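Long-range contacts in cadherin-5 (Gallus gallus, PDB 3PPE), which mediates calcium-dependent, homophilic adhesion between endothelial cells and helps couple actin fibres to their junctions, the chain here being its two outermost extracellular cadherin domains: residues S26-N32 with R79-E85; P18-L24 with D52-F58; I9-I13 with R60-E64; N43-K47 with A57-L61; N5-I9 with K89-K93. Residue numbers count along the deposited sequence, not the author numbering.

Contact 1: S26-N32 with R79-E85; sequences SSVGNKN and RNNRSLE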
# COMPACT_ATOMS: atom_id res chain seq x y z
N SER A 26 -12.71 -5.01 10.43
CA SER A 26 -13.71 -5.84 11.13
C SER A 26 -15.07 -5.38 10.70
O SER A 26 -15.28 -4.19 10.52
CB SER A 26 -13.63 -5.64 12.63
OG SER A 26 -14.85 -6.03 13.26
N SER A 27 -16.00 -6.31 10.55
CA SER A 27 -17.38 -5.97 10.17
C SER A 27 -18.20 -5.37 11.31
O SER A 27 -19.33 -5.09 10.91
CB SER A 27 -18.05 -7.20 9.57
OG SER A 27 -18.37 -8.13 10.59
N VAL A 28 -17.84 -5.28 12.58
CA VAL A 28 -18.69 -4.63 13.57
C VAL A 28 -18.82 -3.13 13.29
O VAL A 28 -17.99 -2.55 12.60
CB VAL A 28 -18.15 -4.82 15.00
CG1 VAL A 28 -17.63 -6.24 15.18
CG2 VAL A 28 -17.05 -3.81 15.29
N GLY A 29 -19.87 -2.52 13.83
CA GLY A 29 -20.28 -1.20 13.40
C GLY A 29 -20.68 -0.39 14.62
O GLY A 29 -21.24 0.70 14.50
N ASN A 30 -20.39 -0.92 15.80
CA ASN A 30 -20.13 -0.10 16.98
C ASN A 30 -19.02 0.91 16.70
O ASN A 30 -17.88 0.54 16.45
CB ASN A 30 -19.68 -1.09 18.05
CG ASN A 30 -19.57 -0.45 19.42
OD1 ASN A 30 -19.45 0.76 19.55
ND2 ASN A 30 -19.63 -1.28 20.46
N LYS A 31 -19.38 2.19 16.74
CA LYS A 31 -18.43 3.26 16.44
C LYS A 31 -17.82 3.83 17.72
O LYS A 31 -17.18 4.88 17.70
CB LYS A 31 -19.10 4.37 15.64
CG LYS A 31 -18.77 4.35 14.15
CD LYS A 31 -20.02 4.55 13.31
CE LYS A 31 -19.82 4.03 11.90
NZ LYS A 31 -18.72 4.75 11.19
N ASN A 32 -18.02 3.12 18.83
CA ASN A 32 -17.11 3.20 19.96
C ASN A 32 -15.95 2.22 19.84
O ASN A 32 -15.17 2.05 20.78
CB ASN A 32 -17.86 2.97 21.27
CG ASN A 32 -19.19 3.69 21.32
OD1 ASN A 32 -20.21 3.17 20.87
ND2 ASN A 32 -19.19 4.90 21.87
N ARG A 79 -15.55 2.42 25.34
CA ARG A 79 -16.40 2.72 26.48
C ARG A 79 -16.06 1.83 27.67
O ARG A 79 -15.88 2.31 28.79
CB ARG A 79 -17.87 2.57 26.11
CG ARG A 79 -18.34 3.53 25.03
CD ARG A 79 -19.80 3.30 24.68
NE ARG A 79 -20.03 1.96 24.14
CZ ARG A 79 -21.23 1.46 23.86
NH1 ARG A 79 -22.32 2.19 24.07
NH2 ARG A 79 -21.34 0.24 23.37
N ASN A 80 -15.99 0.52 27.42
CA ASN A 80 -16.01 -0.46 28.50
C ASN A 80 -14.88 -1.48 28.36
O ASN A 80 -14.78 -2.42 29.14
CB ASN A 80 -17.36 -1.18 28.54
CG ASN A 80 -17.71 -1.85 27.23
OD1 ASN A 80 -16.85 -2.07 26.38
ND2 ASN A 80 -18.99 -2.18 27.06
N ASN A 81 -14.03 -1.28 27.36
CA ASN A 81 -12.87 -2.15 27.15
C ASN A 81 -13.27 -3.60 26.91
O ASN A 81 -12.51 -4.52 27.22
CB ASN A 81 -11.92 -2.05 28.35
CG ASN A 81 -10.95 -0.89 28.24
OD1 ASN A 81 -10.14 -0.83 27.31
ND2 ASN A 81 -11.04 0.04 29.18
N ARG A 82 -14.46 -3.80 26.36
CA ARG A 82 -14.89 -5.12 25.91
C ARG A 82 -14.31 -5.44 24.54
O ARG A 82 -14.31 -4.61 23.64
CB ARG A 82 -16.42 -5.20 25.87
CG ARG A 82 -16.95 -6.57 25.48
CD ARG A 82 -18.47 -6.61 25.56
NE ARG A 82 -19.09 -6.74 24.25
CZ ARG A 82 -19.18 -7.88 23.57
NH1 ARG A 82 -18.69 -9.00 24.08
NH2 ARG A 82 -19.76 -7.90 22.38
N SER A 83 -13.82 -6.67 24.39
CA SER A 83 -13.43 -7.19 23.08
C SER A 83 -14.66 -7.54 22.24
O SER A 83 -15.49 -8.35 22.66
CB SER A 83 -12.52 -8.41 23.23
OG SER A 83 -11.30 -8.06 23.85
N LEU A 84 -14.76 -6.94 21.06
CA LEU A 84 -15.92 -7.08 20.24
C LEU A 84 -15.78 -8.24 19.21
O LEU A 84 -16.77 -8.72 18.68
CB LEU A 84 -16.18 -5.75 19.54
CG LEU A 84 -17.04 -4.63 20.16
CD1 LEU A 84 -17.40 -4.71 21.68
CD2 LEU A 84 -16.56 -3.27 19.77
N GLU A 85 -14.55 -8.69 18.96
CA GLU A 85 -14.27 -9.76 18.02
C GLU A 85 -13.26 -10.70 18.62
O GLU A 85 -12.51 -10.29 19.51
CB GLU A 85 -13.62 -9.18 16.74
CG GLU A 85 -14.52 -8.26 15.92
CD GLU A 85 -15.35 -9.03 14.89
OE1 GLU A 85 -15.68 -10.20 15.14
OE2 GLU A 85 -15.67 -8.44 13.84
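The contact of S26-N32 with R79-E85 at the surface of the first cadherin domain shows how a few polar side chains can join a loop to the start of a strand. One hydrogen bond spans the two segments: S26 OG donates to E85 OE2 at 2.6 Å. The same hydroxyl accepts from V28 N (S26 OG to V28 N, 3.2 Å), an ST turn that bends the first loop. Asx turns repeat the device, N30 OD1 taking the amide N32 N at 2.9 Å and N80 OD1 the amide R82 N at 3.0 Å.

Charge is handled at the other end. The guanidinium of R79 has N32 over one face, and its salt bridge runs to D77, which also accepts a hydrogen bond from N30 ND2. The carbon side chains meet polar atoms: L84 CD2 lies 3.7 Å from N30 ND2, and V28 CG1 3.2 Å from E85 OE2, while V28 also rests on I75 of strand 68-77.

The E85 carboxylate has a second partner. E85 OE2 accepts a hydrogen bond from the N-terminal amine of D1 of the second subunit, whose W2 packs on S26 and E85. This is the strand-swapped dimer interface of classical cadherins, and the chemistry implies that the E85 carboxylate, held by a buried serine, is placed to accept from the partner's N-terminal amine, consistent with charge complementarity.

Contact 2: P18-L24 with D52-F58; sequences PHHVGKL and DGDIYAF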
# COMPACT_ATOMS: atom_id res chain seq x y z
N PRO A 18 5.67 8.70 8.28
CA PRO A 18 5.63 7.24 8.29
C PRO A 18 5.10 6.68 6.97
O PRO A 18 4.71 7.45 6.09
CB PRO A 18 4.65 6.93 9.42
CG PRO A 18 3.76 8.11 9.48
CD PRO A 18 4.62 9.29 9.13
N HIS A 19 5.09 5.36 6.84
CA HIS A 19 4.75 4.71 5.56
C HIS A 19 3.58 3.76 5.70
O HIS A 19 3.54 2.95 6.59
CB HIS A 19 5.97 3.93 5.02
CG HIS A 19 7.20 4.77 4.82
ND1 HIS A 19 8.45 4.33 5.15
CD2 HIS A 19 7.35 6.04 4.34
CE1 HIS A 19 9.34 5.28 4.88
NE2 HIS A 19 8.69 6.33 4.40
N HIS A 20 2.65 3.85 4.78
CA HIS A 20 1.42 3.09 4.88
C HIS A 20 1.71 1.62 4.61
O HIS A 20 2.34 1.28 3.59
CB HIS A 20 0.38 3.60 3.88
CG HIS A 20 -0.95 2.92 4.02
ND1 HIS A 20 -1.78 3.11 5.10
CD2 HIS A 20 -1.58 2.01 3.23
CE1 HIS A 20 -2.88 2.41 4.96
NE2 HIS A 20 -2.79 1.72 3.84
N VAL A 21 1.27 0.78 5.54
CA VAL A 21 1.48 -0.68 5.48
C VAL A 21 0.25 -1.37 4.88
O VAL A 21 0.38 -2.19 3.99
CB VAL A 21 1.79 -1.28 6.88
CG1 VAL A 21 1.84 -2.85 6.82
CG2 VAL A 21 3.11 -0.71 7.42
N GLY A 22 -0.94 -1.07 5.40
CA GLY A 22 -2.14 -1.77 4.96
C GLY A 22 -3.31 -1.40 5.87
O GLY A 22 -3.21 -0.45 6.65
N LYS A 23 -4.41 -2.15 5.78
CA LYS A 23 -5.59 -1.76 6.55
C LYS A 23 -6.31 -2.94 7.13
O LYS A 23 -6.57 -3.90 6.44
CB LYS A 23 -6.54 -0.88 5.68
CG LYS A 23 -7.71 -0.27 6.45
CD LYS A 23 -8.81 0.19 5.49
CE LYS A 23 -10.14 0.50 6.24
NZ LYS A 23 -10.79 -0.59 7.12
N LEU A 24 -6.64 -2.85 8.41
CA LEU A 24 -7.49 -3.85 9.05
C LEU A 24 -8.94 -3.55 8.80
O LEU A 24 -9.32 -2.39 8.75
CB LEU A 24 -7.25 -3.82 10.57
CG LEU A 24 -5.85 -4.22 11.07
CD1 LEU A 24 -5.79 -3.91 12.58
CD2 LEU A 24 -5.65 -5.71 10.79
N ASP A 52 -9.79 3.89 11.06
CA ASP A 52 -10.23 3.12 9.90
C ASP A 52 -9.52 1.78 9.83
O ASP A 52 -9.89 0.91 9.04
CB ASP A 52 -9.99 3.91 8.62
CG ASP A 52 -10.84 5.17 8.54
OD1 ASP A 52 -12.07 5.07 8.76
OD2 ASP A 52 -10.28 6.25 8.25
N GLY A 53 -8.49 1.61 10.66
CA GLY A 53 -7.78 0.35 10.75
C GLY A 53 -6.47 0.37 10.00
O GLY A 53 -5.81 -0.67 9.86
N ASP A 54 -6.08 1.54 9.52
CA ASP A 54 -4.82 1.70 8.77
C ASP A 54 -3.61 1.56 9.68
O ASP A 54 -3.61 2.09 10.81
CB ASP A 54 -4.75 3.05 8.05
CG ASP A 54 -5.71 3.16 6.89
OD1 ASP A 54 -6.73 3.82 7.10
OD2 ASP A 54 -5.50 2.59 5.79
N ILE A 55 -2.62 0.82 9.20
CA ILE A 55 -1.38 0.58 9.92
C ILE A 55 -0.30 1.26 9.13
O ILE A 55 -0.30 1.19 7.89
CB ILE A 55 -1.08 -0.94 10.07
CG1 ILE A 55 -2.18 -1.59 10.92
CG2 ILE A 55 0.33 -1.18 10.69
CD1 ILE A 55 -1.93 -3.07 11.20
N TYR A 56 0.54 1.97 9.84
CA TYR A 56 1.69 2.66 9.27
C TYR A 56 2.96 2.16 9.92
O TYR A 56 2.93 1.72 11.06
CB TYR A 56 1.56 4.17 9.48
CG TYR A 56 0.67 4.85 8.47
CD1 TYR A 56 -0.70 4.81 8.59
CD2 TYR A 56 1.22 5.56 7.41
CE1 TYR A 56 -1.52 5.43 7.66
CE2 TYR A 56 0.40 6.19 6.48
CZ TYR A 56 -0.95 6.11 6.60
OH TYR A 56 -1.75 6.76 5.67
N ALA A 57 4.07 2.25 9.18
CA ALA A 57 5.40 1.93 9.68
C ALA A 57 6.14 3.22 10.00
O ALA A 57 6.14 4.16 9.20
CB ALA A 57 6.21 1.12 8.61
N PHE A 58 6.84 3.22 11.14
CA PHE A 58 7.49 4.43 11.68
C PHE A 58 9.02 4.34 11.68
O PHE A 58 9.70 5.19 12.25
CB PHE A 58 6.93 4.78 13.06
CG PHE A 58 5.57 5.39 13.00
CD1 PHE A 58 4.46 4.61 12.72
CD2 PHE A 58 5.40 6.76 13.15
CE1 PHE A 58 3.19 5.18 12.62
CE2 PHE A 58 4.13 7.32 13.06
CZ PHE A 58 3.03 6.53 12.79
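Backbone hydrogen bonds dominate the pairing of P18-L24 with D52-F58, two antiparallel strands of the smaller sheet in the EC1 beta-sandwich, interrupted by a classic beta bulge. H19 and A57 form a hydrogen-bonded pair, H19 N to A57 O at 2.8 Å and A57 N to H19 O at 2.7 Å. At the bulge, V21 and G22 both face I55: V21 N reaches I55 O at 2.9 Å, G22 N makes a weak bond to the same I55 O at 3.4 Å, and I55 N returns to G22 O at 2.9 Å. Beyond the strand end, L24 N bonds to G53 O at 2.7 Å. G53 suits this place, since its backbone angles call for glycine and a CB would collide with L24 O. K23 NZ donates to D52 O across the contact and to L24 O (2.8 Å) within its own segment, with T25 OG1 a further partner.

Aromatic contacts line the face bearing H20 and Y56, a non-hydrogen-bonded pair. The edge of H20 meets the face of Y56 in a T-shaped stack, centroids 4.9 Å apart and planes at 69°. The extra residue of the bulge turns V21 toward the partner strand, so that it joins I55 and A57 in the sandwich interior. At the outer end P18, preceded by a cis peptide, makes a CH-pi contact: P18 CB sits 3.6 Å from the F58 ring centroid.

Contact 3: I9-I13 with R60-E64; sequences IREEI and RLDRE. With CA (calcium ion), chain C; CA (calcium ion), chain E.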
# COMPACT_ATOMS: atom_id res chain seq x y z
N ILE A 9 4.74 -4.41 2.85
CA ILE A 9 5.40 -3.11 2.79
C ILE A 9 6.82 -3.29 2.26
O ILE A 9 7.54 -4.19 2.66
CB ILE A 9 5.39 -2.37 4.16
CG1 ILE A 9 6.20 -1.06 4.07
CG2 ILE A 9 5.85 -3.29 5.32
CD1 ILE A 9 5.98 -0.08 5.21
N ARG A 10 7.19 -2.43 1.32
CA ARG A 10 8.51 -2.45 0.70
C ARG A 10 9.60 -2.09 1.68
O ARG A 10 9.43 -1.19 2.51
CB ARG A 10 8.48 -1.47 -0.49
CG ARG A 10 9.46 -1.81 -1.61
CD ARG A 10 9.31 -0.88 -2.83
NE ARG A 10 9.83 0.48 -2.60
CZ ARG A 10 9.10 1.60 -2.50
NH1 ARG A 10 7.77 1.57 -2.57
NH2 ARG A 10 9.72 2.77 -2.30
N GLU A 11 10.75 -2.77 1.62
CA GLU A 11 11.88 -2.39 2.46
C GLU A 11 12.56 -1.16 1.91
O GLU A 11 12.42 -0.84 0.72
CB GLU A 11 12.91 -3.52 2.58
CG GLU A 11 13.53 -3.89 1.22
CD GLU A 11 14.82 -4.69 1.34
OE1 GLU A 11 15.54 -4.56 2.35
OE2 GLU A 11 15.11 -5.44 0.39
N GLU A 12 13.30 -0.47 2.79
CA GLU A 12 14.23 0.63 2.40
C GLU A 12 13.54 1.85 1.75
O GLU A 12 14.09 2.51 0.88
CB GLU A 12 15.35 0.09 1.48
CG GLU A 12 16.03 -1.20 1.95
CD GLU A 12 16.89 -1.06 3.21
OE1 GLU A 12 17.56 -2.06 3.54
OE2 GLU A 12 16.92 -0.02 3.89
N ILE A 13 12.31 2.12 2.19
CA ILE A 13 11.54 3.24 1.67
C ILE A 13 12.13 4.57 2.13
O ILE A 13 12.33 4.79 3.33
CB ILE A 13 10.07 3.17 2.11
CG1 ILE A 13 9.40 1.93 1.50
CG2 ILE A 13 9.33 4.43 1.70
CD1 ILE A 13 8.04 1.62 2.09
N ARG A 60 12.14 2.94 8.66
CA ARG A 60 12.54 2.28 7.43
C ARG A 60 12.92 0.84 7.77
O ARG A 60 13.53 0.58 8.82
CB ARG A 60 13.73 2.98 6.80
CG ARG A 60 13.40 4.31 6.21
CD ARG A 60 14.63 4.90 5.55
NE ARG A 60 15.17 3.94 4.58
CZ ARG A 60 16.28 3.21 4.74
NH1 ARG A 60 17.04 3.31 5.83
NH2 ARG A 60 16.64 2.39 3.77
N LEU A 61 12.53 -0.08 6.90
CA LEU A 61 12.70 -1.49 7.13
C LEU A 61 13.78 -2.14 6.21
O LEU A 61 13.94 -1.76 5.06
CB LEU A 61 11.35 -2.20 6.91
CG LEU A 61 10.17 -1.68 7.77
CD1 LEU A 61 8.85 -2.27 7.26
CD2 LEU A 61 10.43 -1.98 9.26
N ASP A 62 14.47 -3.13 6.73
CA ASP A 62 15.45 -3.86 5.94
C ASP A 62 15.02 -5.30 5.95
O ASP A 62 15.11 -5.95 6.98
CB ASP A 62 16.82 -3.71 6.61
CG ASP A 62 17.93 -4.43 5.85
OD1 ASP A 62 17.71 -4.99 4.75
OD2 ASP A 62 19.04 -4.41 6.39
N ARG A 63 14.54 -5.80 4.81
CA ARG A 63 14.15 -7.23 4.72
C ARG A 63 15.30 -8.18 5.10
O ARG A 63 15.07 -9.27 5.64
CB ARG A 63 13.63 -7.56 3.31
CG ARG A 63 12.88 -8.88 3.20
CD ARG A 63 13.02 -9.44 1.77
NE ARG A 63 14.43 -9.81 1.50
CZ ARG A 63 14.97 -10.97 1.86
NH1 ARG A 63 14.25 -11.87 2.49
NH2 ARG A 63 16.26 -11.23 1.64
N GLU A 64 16.53 -7.77 4.86
CA GLU A 64 17.68 -8.62 5.18
C GLU A 64 17.97 -8.71 6.68
O GLU A 64 18.70 -9.59 7.12
CB GLU A 64 18.92 -8.18 4.40
CG GLU A 64 18.91 -8.62 2.93
CD GLU A 64 17.94 -7.86 2.05
OE1 GLU A 64 17.97 -6.60 2.02
OE2 GLU A 64 17.15 -8.51 1.35
CA CA C . 17.88 -4.36 2.58
CA CA E . 16.81 -6.79 -0.46
O HOH W 1 10.79 0.60 4.37
O HOH W 2 20.33 -4.56 2.59
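Six carboxylate oxygens crowd together here without repelling the loops apart, because calcium ions sit among them. I9-I13 and R60-E64 form much of the EC1 side of the interdomain calcium site characteristic of cadherins. The calcium of chain C is held by E11 OE1 (2.4 Å), E12 OE1 (2.5 Å), D62 OD1 (2.3 Å), E64 OE1 (2.3 Å) and water 2, with D99 completing the protein ligands. The calcium of chain E takes E11 OE2 and both carboxylate oxygens of E64; D96, I97, D99 and D132 supply the rest, D132 reaching in from the second domain.

The protein frame holds these ligands in place. E12 N donates to L61 O at 2.7 Å, R63 N to E11 OE1 at 2.9 Å, and an Asx turn brings E64 N to D62 OD1. R63 bridges E64 and also bonds to D96. Water 1 links R10 O, I13 N and L61 N. Farther from the metals, E12 OE2 forms a salt bridge with R60 NH2, modelled at 2.4 Å.

Contact 4: N43-K47 with A57-L61; sequences NTIFK and AFERL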
# COMPACT_ATOMS: atom_id res chain seq x y z
N ASN A 43 2.98 -1.37 17.76
CA ASN A 43 2.96 -0.17 18.59
C ASN A 43 4.33 0.52 18.76
O ASN A 43 4.42 1.54 19.44
CB ASN A 43 2.28 -0.43 19.98
CG ASN A 43 0.93 -1.10 19.83
OD1 ASN A 43 0.00 -0.51 19.27
ND2 ASN A 43 0.84 -2.35 20.26
N THR A 44 5.37 -0.03 18.14
CA THR A 44 6.69 0.61 18.06
C THR A 44 6.93 0.95 16.59
O THR A 44 6.72 2.10 16.16
CB THR A 44 7.84 -0.26 18.65
OG1 THR A 44 7.83 -1.57 18.08
CG2 THR A 44 7.75 -0.38 20.19
N ILE A 45 7.27 -0.04 15.78
CA ILE A 45 7.41 0.22 14.34
C ILE A 45 6.07 0.42 13.66
O ILE A 45 5.91 1.33 12.84
CB ILE A 45 8.18 -0.94 13.64
CG1 ILE A 45 9.59 -1.02 14.23
CG2 ILE A 45 8.15 -0.80 12.06
CD1 ILE A 45 10.47 -2.22 13.70
N PHE A 46 5.12 -0.44 13.99
CA PHE A 46 3.84 -0.46 13.31
C PHE A 46 2.80 0.12 14.24
O PHE A 46 2.65 -0.34 15.36
CB PHE A 46 3.49 -1.90 12.93
CG PHE A 46 4.48 -2.51 12.00
CD1 PHE A 46 5.31 -3.53 12.43
CD2 PHE A 46 4.61 -2.04 10.70
CE1 PHE A 46 6.25 -4.07 11.57
CE2 PHE A 46 5.57 -2.56 9.83
CZ PHE A 46 6.40 -3.58 10.29
N LYS A 47 2.12 1.15 13.79
CA LYS A 47 1.08 1.75 14.61
C LYS A 47 -0.19 1.93 13.82
O LYS A 47 -0.16 2.30 12.63
CB LYS A 47 1.54 3.10 15.19
CG LYS A 47 2.86 3.07 15.95
CD LYS A 47 3.25 4.47 16.40
CE LYS A 47 4.62 4.46 17.03
NZ LYS A 47 4.84 5.72 17.78
N ALA A 57 4.07 2.25 9.18
CA ALA A 57 5.40 1.93 9.68
C ALA A 57 6.14 3.22 10.00
O ALA A 57 6.14 4.16 9.20
CB ALA A 57 6.21 1.12 8.61
N PHE A 58 6.84 3.22 11.14
CA PHE A 58 7.49 4.43 11.68
C PHE A 58 9.02 4.34 11.68
O PHE A 58 9.70 5.19 12.25
CB PHE A 58 6.93 4.78 13.06
CG PHE A 58 5.57 5.39 13.00
CD1 PHE A 58 4.46 4.61 12.72
CD2 PHE A 58 5.40 6.76 13.15
CE1 PHE A 58 3.19 5.18 12.62
CE2 PHE A 58 4.13 7.32 13.06
CZ PHE A 58 3.03 6.53 12.79
N GLU A 59 9.53 3.28 11.03
CA GLU A 59 10.93 3.14 10.71
C GLU A 59 11.02 2.62 9.30
O GLU A 59 10.11 1.95 8.81
CB GLU A 59 11.62 2.10 11.59
CG GLU A 59 11.66 2.45 13.03
CD GLU A 59 12.40 1.44 13.83
OE1 GLU A 59 12.37 1.58 15.06
OE2 GLU A 59 13.01 0.52 13.25
N ARG A 60 12.14 2.94 8.66
CA ARG A 60 12.54 2.28 7.43
C ARG A 60 12.92 0.84 7.77
O ARG A 60 13.53 0.58 8.82
CB ARG A 60 13.73 2.98 6.80
CG ARG A 60 13.40 4.31 6.21
CD ARG A 60 14.63 4.90 5.55
NE ARG A 60 15.17 3.94 4.58
CZ ARG A 60 16.28 3.21 4.74
NH1 ARG A 60 17.04 3.31 5.83
NH2 ARG A 60 16.64 2.39 3.77
N LEU A 61 12.53 -0.08 6.90
CA LEU A 61 12.70 -1.49 7.13
C LEU A 61 13.78 -2.14 6.21
O LEU A 61 13.94 -1.76 5.06
CB LEU A 61 11.35 -2.20 6.91
CG LEU A 61 10.17 -1.68 7.77
CD1 LEU A 61 8.85 -2.27 7.26
CD2 LEU A 61 10.43 -1.98 9.26
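This is a strand-edge contact on the smaller sheet of the EC1 beta-sandwich, where the approach to strand 46-49 meets the end of strand 54-57 and the loop that leaves it. One hydrogen bond crosses between N43-K47 and A57-L61, F58 N to I45 O at 2.7 Å, and A57 CA makes a CA-H...O contact to the same I45 O at 3.3 Å. F46 and A57 form an antiparallel non-hydrogen-bonded pair whose side chains face the interior.

There, F46 CE2 lies 3.9 Å from A57 CB and I45 CG2 3.8 Å from L61 CD2, while F46 makes an edge-to-face stack with Y69 of the opposing sheet. The outer side works differently. K47 extends along F58, with K47 CD 4.0 Å from the ring centroid in a CH-pi contact and K47 NZ 4.9 Å from it in a cation-pi interaction. An apolar inner face and a solvent-facing outer one are usual for a beta-sandwich sheet; here K47 and F58 take the outer side, just before the chain enters the calcium-binding loop.

Contact 5: N5-I9 with K89-K93; sequences NRMHI and KFIIK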
# COMPACT_ATOMS: atom_id res chain seq x y z
N ASN A 5 -4.74 -12.98 5.00
CA ASN A 5 -4.36 -12.28 6.25
C ASN A 5 -2.89 -11.83 6.27
O ASN A 5 -2.10 -12.30 7.07
CB ASN A 5 -4.71 -13.09 7.51
CG ASN A 5 -3.99 -14.42 7.57
OD1 ASN A 5 -3.74 -15.07 6.53
ND2 ASN A 5 -3.66 -14.86 8.79
N ARG A 6 -2.58 -10.93 5.36
CA ARG A 6 -1.24 -10.48 5.09
C ARG A 6 -1.30 -8.99 4.72
O ARG A 6 -2.25 -8.54 4.08
CB ARG A 6 -0.67 -11.20 3.87
CG ARG A 6 -0.40 -12.67 4.03
CD ARG A 6 0.91 -12.93 4.79
NE ARG A 6 1.17 -14.36 4.98
CZ ARG A 6 0.61 -15.13 5.92
NH1 ARG A 6 -0.29 -14.62 6.78
NH2 ARG A 6 0.94 -16.43 5.99
N MET A 7 -0.25 -8.27 5.10
CA MET A 7 -0.00 -6.92 4.59
C MET A 7 1.42 -6.96 4.05
O MET A 7 2.22 -7.80 4.45
CB MET A 7 -0.11 -5.88 5.71
CG MET A 7 -1.50 -5.82 6.38
SD MET A 7 -1.64 -4.45 7.49
CE MET A 7 -3.27 -4.78 8.15
N HIS A 8 1.73 -6.04 3.13
CA HIS A 8 3.05 -6.00 2.48
C HIS A 8 3.48 -4.58 2.48
O HIS A 8 2.72 -3.68 2.18
CB HIS A 8 3.00 -6.53 1.03
CG HIS A 8 2.44 -7.90 0.92
ND1 HIS A 8 1.08 -8.13 0.88
CD2 HIS A 8 3.04 -9.11 0.94
CE1 HIS A 8 0.86 -9.44 0.86
NE2 HIS A 8 2.03 -10.05 0.90
N ILE A 9 4.74 -4.41 2.85
CA ILE A 9 5.40 -3.11 2.79
C ILE A 9 6.82 -3.29 2.26
O ILE A 9 7.54 -4.19 2.66
CB ILE A 9 5.39 -2.37 4.16
CG1 ILE A 9 6.20 -1.06 4.07
CG2 ILE A 9 5.85 -3.29 5.32
CD1 ILE A 9 5.98 -0.08 5.21
N LYS A 89 -4.91 -13.18 13.88
CA LYS A 89 -3.49 -13.21 13.52
C LYS A 89 -3.25 -12.84 12.05
O LYS A 89 -3.97 -13.27 11.15
CB LYS A 89 -2.91 -14.61 13.75
CG LYS A 89 -2.82 -15.07 15.21
CD LYS A 89 -2.05 -16.42 15.29
CE LYS A 89 -2.97 -17.65 15.33
NZ LYS A 89 -3.09 -18.32 16.70
N PHE A 90 -2.18 -12.09 11.80
CA PHE A 90 -1.81 -11.73 10.45
C PHE A 90 -0.31 -11.52 10.38
O PHE A 90 0.38 -11.43 11.41
CB PHE A 90 -2.62 -10.50 9.94
CG PHE A 90 -2.29 -9.18 10.62
CD1 PHE A 90 -2.81 -8.86 11.87
CD2 PHE A 90 -1.48 -8.25 9.97
CE1 PHE A 90 -2.51 -7.64 12.50
CE2 PHE A 90 -1.17 -7.03 10.56
CZ PHE A 90 -1.67 -6.72 11.85
N ILE A 91 0.21 -11.45 9.16
CA ILE A 91 1.64 -11.22 8.98
C ILE A 91 1.82 -9.98 8.12
O ILE A 91 1.14 -9.80 7.12
CB ILE A 91 2.34 -12.48 8.37
CG1 ILE A 91 2.37 -13.61 9.42
CG2 ILE A 91 3.76 -12.13 7.85
CD1 ILE A 91 2.78 -15.07 8.91
N ILE A 92 2.71 -9.10 8.58
CA ILE A 92 3.19 -8.00 7.76
C ILE A 92 4.48 -8.52 7.09
O ILE A 92 5.46 -8.81 7.77
CB ILE A 92 3.48 -6.72 8.62
CG1 ILE A 92 2.17 -6.12 9.23
CG2 ILE A 92 4.14 -5.67 7.70
CD1 ILE A 92 2.44 -4.99 10.25
N LYS A 93 4.45 -8.63 5.77
CA LYS A 93 5.59 -9.14 4.96
C LYS A 93 6.38 -7.96 4.45
O LYS A 93 5.79 -7.02 3.95
CB LYS A 93 5.04 -9.89 3.74
CG LYS A 93 4.36 -11.21 4.09
CD LYS A 93 5.34 -12.38 3.97
CE LYS A 93 4.70 -13.71 4.44
NZ LYS A 93 5.74 -14.79 4.46
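Two parallel strands, 15° apart in direction, fit together with side chains rising from both sides of the sheet. N5-I9 runs beside K89-K93 on a ladder of alternating bonds: I91 N to N5 O (3.2 Å), M7 N to I91 O (2.9 Å), K93 N to M7 O (2.7 Å) and I9 N to K93 O (3.0 Å). N5 ND2 adds a side-chain bond to K89 O at 2.9 Å.

On the interior face, M7 is the main bump, filling the space between F90, I55 of the other sheet and L24, just past the end of strand 19-23. M7 CE packs 3.9 Å from F90 CE2, and M7 SD lies 5.1 Å from the F90 ring centroid, obliquely, a Met-aromatic contact. I9 lies beside I92, with I9 CG2 to I92 CG2 at 3.8 Å, both against V21. On the outer face R6 folds over I91, its guanidinium covering I91 CD1 (R6 CZ to I91 CD1, 3.7 Å), while H8 CD2 lies 3.5 Å from K93 CB. K93 carries its charge on to a salt bridge with E68.

W4 of the second subunit packs on N5, M7 and F90, its ring meeting that of F90. The parallel pairing of first and last strands is a feature of the cadherin fold, and the inserted tryptophan one of the strand-swapped adhesive dimer.

How the contacts relate
All five contacts belong to the first cadherin domain, yet their chemistry follows their position. Contact 1 lies at the surface, some 33 Å between centres from contact 3 near the opposite end of the domain; the former relies on polar turns, the latter on metal coordination. Contacts 2 to 5 are all partly buried; 2, 4 and 5 join at the sandwich interior, where I9 CD1 packs on A57 CB at 3.6 Å and F46 CG on I92 CD1 at 3.7 Å. Contacts 2 and 4 share A57 and F58, at the end of strand 54-57, and reach the same sheet; contacts 3 and 4 share R60 and L61. Contact 5 pairs strands of the other sheet and passes I9 to contact 3. Contacts 1, 2 and 5 touch the second subunit.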